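Local coordinates for lipoprotein (Shewanella oneidensis, PDB 3LHN) that belongs to the NlpE family and is probably anchored in the cell envelope, perhaps in envelope stress sensing or lipid binding, at the interface of chains A and B and the interface of chains A and C. Numbering follows the deposited sequence. Chains: chain A/B/C, Lipoprotein.

Contact 1: the interface of chains A and B. Residues chain A 73-75, 89-90; chain B 67-71.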
loop_
_atom_site.group_PDB
_atom_site.type_symbol
_atom_site.label_atom_id
_atom_site.label_comp_id
_atom_site.label_asym_id
_atom_site.label_seq_id
_atom_site.Cartn_x
_atom_site.Cartn_y
_atom_site.Cartn_z
ATOM N N VAL A 73 14.466 4.799 -2.015
ATOM C CA VAL A 73 13.836 5.565 -0.944
ATOM C C VAL A 73 14.933 6.032 -0.003
ATOM O O VAL A 73 15.815 5.233 0.349
ATOM C CB VAL A 73 12.840 4.738 -0.145
ATOM C CG1 VAL A 73 12.103 5.584 0.916
ATOM C CG2 VAL A 73 11.837 4.043 -1.116
ATOM N N ALA A 74 14.901 7.279 0.411
ATOM C CA ALA A 74 15.834 7.779 1.392
ATOM C C ALA A 74 15.010 8.452 2.462
ATOM O O ALA A 74 14.064 9.211 2.195
ATOM C CB ALA A 74 16.783 8.765 0.782
ATOM N N GLY A 75 15.417 8.264 3.700
ATOM C CA GLY A 75 14.708 8.855 4.815
ATOM C C GLY A 75 15.354 8.576 6.136
ATOM O O GLY A 75 16.532 8.255 6.191
ATOM N N SER A 89 10.666 5.274 7.343
ATOM C CA SER A 89 9.697 6.316 7.001
ATOM C C SER A 89 8.554 5.821 6.092
ATOM O O SER A 89 7.516 6.503 6.036
ATOM C CB SER A 89 10.457 7.465 6.332
ATOM O OG SER A 89 11.037 6.990 5.117
ATOM N N ASP A 90 8.707 4.696 5.367
ATOM C CA ASP A 90 7.656 4.105 4.577
ATOM C C ASP A 90 6.769 3.186 5.377
ATOM O O ASP A 90 5.848 2.548 4.820
ATOM C CB ASP A 90 8.190 3.341 3.316
ATOM C CG ASP A 90 8.958 2.069 3.637
ATOM O OD1 ASP A 90 9.230 1.799 4.819
ATOM O OD2 ASP A 90 9.275 1.319 2.666
ATOM N N ASP B 67 8.749 14.413 9.102
ATOM C CA ASP B 67 9.549 13.219 8.830
ATOM C C ASP B 67 9.733 12.989 7.313
ATOM O O ASP B 67 9.234 12.009 6.774
ATOM C CB ASP B 67 8.851 12.005 9.435
ATOM C CG ASP B 67 9.663 10.739 9.283
ATOM O OD1 ASP B 67 10.895 10.860 9.073
ATOM O OD2 ASP B 67 9.084 9.628 9.403
ATOM N N GLU B 68 10.482 13.853 6.659
ATOM C CA GLU B 68 10.490 13.826 5.180
ATOM C C GLU B 68 11.220 12.625 4.626
ATOM O O GLU B 68 12.217 12.174 5.205
ATOM C CB GLU B 68 11.100 15.126 4.663
ATOM C CG GLU B 68 11.184 15.200 3.197
ATOM C CD GLU B 68 11.713 16.507 2.707
ATOM O OE1 GLU B 68 11.038 17.545 2.942
ATOM O OE2 GLU B 68 12.763 16.466 2.028
ATOM N N SER B 69 10.730 12.083 3.521
ATOM C CA SER B 69 11.418 11.046 2.800
ATOM C C SER B 69 11.257 11.292 1.332
ATOM O O SER B 69 10.355 12.026 0.928
ATOM C CB SER B 69 10.839 9.696 3.121
ATOM O OG SER B 69 9.461 9.658 2.958
ATOM N N ILE B 70 12.118 10.664 0.549
ATOM C CA ILE B 70 12.112 10.830 -0.885
ATOM C C ILE B 70 12.111 9.496 -1.582
ATOM O O ILE B 70 12.970 8.636 -1.329
ATOM C CB ILE B 70 13.317 11.630 -1.345
ATOM C CG1 ILE B 70 13.320 13.020 -0.644
ATOM C CG2 ILE B 70 13.339 11.716 -2.894
ATOM C CD1 ILE B 70 14.450 13.989 -1.109
ATOM N N PHE B 71 11.137 9.292 -2.469
ATOM C CA PHE B 71 11.042 8.083 -3.280
ATOM C C PHE B 71 11.349 8.406 -4.703
ATOM O O PHE B 71 10.907 9.461 -5.225
ATOM C CB PHE B 71 9.615 7.563 -3.324
ATOM C CG PHE B 71 9.193 6.790 -2.182
ATOM C CD1 PHE B 71 9.180 7.340 -0.913
ATOM C CD2 PHE B 71 8.725 5.483 -2.360
ATOM C CE1 PHE B 71 8.763 6.612 0.180
ATOM C CE2 PHE B 71 8.289 4.745 -1.252
ATOM C CZ PHE B 71 8.304 5.314 0.012
HETATM O O HOH W 1 7.014 8.933 7.110
#
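A:Ala74 and B:Ile70 face each other across an antiparallel pairing of strand 69-79 from each chain. A:Ala74 N donates to B:Ile70 O at 2.9 Å, and B:Ile70 N returns a bond of the same length to A:Ala74 O. The bridge continues to A:Val73 and B:Phe71, whose side chains run alongside each other.

Apolar contact centres on that pair. The valine methyl CG2 sits over one face of the B:Phe71 ring, 3.7 Å from its centroid, in a CH-pi contact. With its other methyl, CG1, placed anti to the backbone N (chi1 -176°), A:Val73 reaches CE1 of the same ring at 3.6 Å. At the far end of the ring, CZ meets the methylene CB of A:Asp90 at 3.8 Å, bringing the loop after strand 85-88 into the packing. Further along, A:Ser89 turns its hydroxyl OG toward CB of B:Ser69, 3.4 Å away.

A water adds a polar link at the margin: it lies 2.7 Å from A:Ser89 O and 3.2 Å from the carboxylate OD2 of B:Asp67, the latter a long contact.

A two-fold axis repeats every contact with the chains exchanged. The site thus joins the sheets of two molecules edge to edge, a plausible dimer contact, although the crystal alone does not establish it in the cell.

Contact 2: the interface of chains A and C. Residues chain A 76-78, 87-89; chain C 106-107.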
loop_
_atom_site.group_PDB
_atom_site.type_symbol
_atom_site.label_atom_id
_atom_site.label_comp_id
_atom_site.label_asym_id
_atom_site.label_seq_id
_atom_site.Cartn_x
_atom_site.Cartn_y
_atom_site.Cartn_z
ATOM N N LYS A 76 14.585 8.748 7.195
ATOM C CA LYS A 76 15.057 8.465 8.543
ATOM C C LYS A 76 14.250 7.319 9.093
ATOM O O LYS A 76 13.127 7.036 8.670
ATOM C CB LYS A 76 14.897 9.692 9.459
ATOM C CG LYS A 76 15.838 10.827 9.129
ATOM N N PHE A 77 14.804 6.665 10.084
ATOM C CA PHE A 77 14.094 5.611 10.774
ATOM C C PHE A 77 14.182 5.840 12.279
ATOM O O PHE A 77 15.006 6.593 12.772
ATOM C CB PHE A 77 14.586 4.205 10.355
ATOM C CG PHE A 77 16.021 3.881 10.741
ATOM C CD1 PHE A 77 16.328 3.292 11.961
ATOM C CD2 PHE A 77 17.090 4.133 9.876
ATOM C CE1 PHE A 77 17.640 2.951 12.258
ATOM C CE2 PHE A 77 18.359 3.785 10.222
ATOM C CZ PHE A 77 18.632 3.223 11.383
ATOM N N ASP A 78 13.321 5.141 13.007
ATOM C CA ASP A 78 13.273 5.256 14.447
ATOM C C ASP A 78 13.252 3.888 15.080
ATOM O O ASP A 78 12.740 2.925 14.523
ATOM C CB ASP A 78 12.071 6.084 14.887
ATOM C CG ASP A 78 11.957 7.393 14.094
ATOM O OD1 ASP A 78 11.684 7.341 12.889
ATOM O OD2 ASP A 78 12.110 8.449 14.701
ATOM N N THR A 87 11.525 1.264 12.539
ATOM C CA THR A 87 10.437 1.595 11.619
ATOM C C THR A 87 10.977 2.630 10.626
ATOM O O THR A 87 11.412 3.708 11.042
ATOM C CB THR A 87 9.255 2.191 12.371
ATOM O OG1 THR A 87 8.771 1.255 13.377
ATOM C CG2 THR A 87 8.086 2.520 11.406
ATOM N N LEU A 88 10.978 2.271 9.365
ATOM C CA LEU A 88 11.410 3.179 8.283
ATOM C C LEU A 88 10.312 4.175 7.979
ATOM O O LEU A 88 9.151 3.989 8.385
ATOM C CB LEU A 88 11.747 2.417 7.026
ATOM C CG LEU A 88 12.718 1.224 7.056
ATOM C CD1 LEU A 88 13.071 0.699 5.653
ATOM C CD2 LEU A 88 14.006 1.530 7.809
ATOM N N SER A 89 10.666 5.274 7.343
ATOM C CA SER A 89 9.697 6.316 7.001
ATOM C C SER A 89 8.554 5.821 6.092
ATOM O O SER A 89 7.516 6.503 6.036
ATOM C CB SER A 89 10.457 7.465 6.332
ATOM O OG SER A 89 11.037 6.990 5.117
ATOM N N THR C 106 3.946 8.286 10.419
ATOM C CA THR C 106 4.505 6.964 10.690
ATOM C C THR C 106 5.332 6.891 11.949
ATOM O O THR C 106 5.437 5.826 12.572
ATOM C CB THR C 106 5.451 6.563 9.566
ATOM O OG1 THR C 106 4.694 6.197 8.415
ATOM C CG2 THR C 106 6.369 5.392 10.029
ATOM N N GLU C 107 5.927 8.028 12.296
ATOM C CA GLU C 107 6.826 8.143 13.418
ATOM C C GLU C 107 6.271 8.933 14.629
ATOM O O GLU C 107 7.027 9.312 15.524
ATOM C CB GLU C 107 8.172 8.745 12.940
ATOM C CG GLU C 107 8.890 8.025 11.756
ATOM C CD GLU C 107 9.453 6.611 12.047
ATOM O OE1 GLU C 107 9.149 6.041 13.103
ATOM O OE2 GLU C 107 10.159 6.084 11.171
#
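C:Glu107 pushes its side chain between A:Asp78 and A:Thr87, residues of the neighbouring strands 69-79 and 85-88. The chain bends at its second torsion (chi2 -68°), folding the carboxylate in toward the strand pair. There it crosses the carboxylate of A:Asp78 obliquely, the two planes 47° apart. OD1 of A:Asp78 lies 2.6 Å from OE2 of C:Glu107 and 2.9 Å from OE1, and it also overlaps the glutamate's CD. This is a clash between acceptors, and the modelled positions of the two carboxylates are doubtful.

C:Glu107 passes A:Thr87 heading the opposite way. OE2 and the backbone O of A:Thr87, 2.7 Å apart, can both only accept, so their approach is no bond to rest on; that carbonyl O instead faces A:Asp78 N of the neighbouring strand, 3.1 Å away. Alongside, two threonine methyls meet: CG2 of C:Thr106 packs 3.6 Å from CG2 of A:Thr87, and the same C:Thr106 methyl lies 3.5 Å from A:Leu88 O.

Cut back to an alanine, C:Glu107 would no longer reach between A:Asp78 and A:Thr87, and chain C would probably be left resting here mainly on the C:Thr106 methyl.

The interface is not an exact two-fold and may be a crystal or assembly contact. In the fold, a loop of chain C, following strand 100-103, rests on the late part of strand 69-79 and the strand 85-88 beside it.

Contacts 1 and 2 lie close together, the centres of their C-alpha atoms about 8 Å apart, and share A:Ser89. Both also use strand 69-79 of chain A: contact 1 takes its middle, contact 2 its later part together with strand 85-88. The turn just after strand 85-88 therefore borders two different neighbours, chain B on one hand and chain C on the other. The kinds of contact differ, backbone strand pairing in one and an inserted loop side chain in the other. Together they knit chains A, B and C within the deposited tetramer, whose biological standing the structure alone does not show.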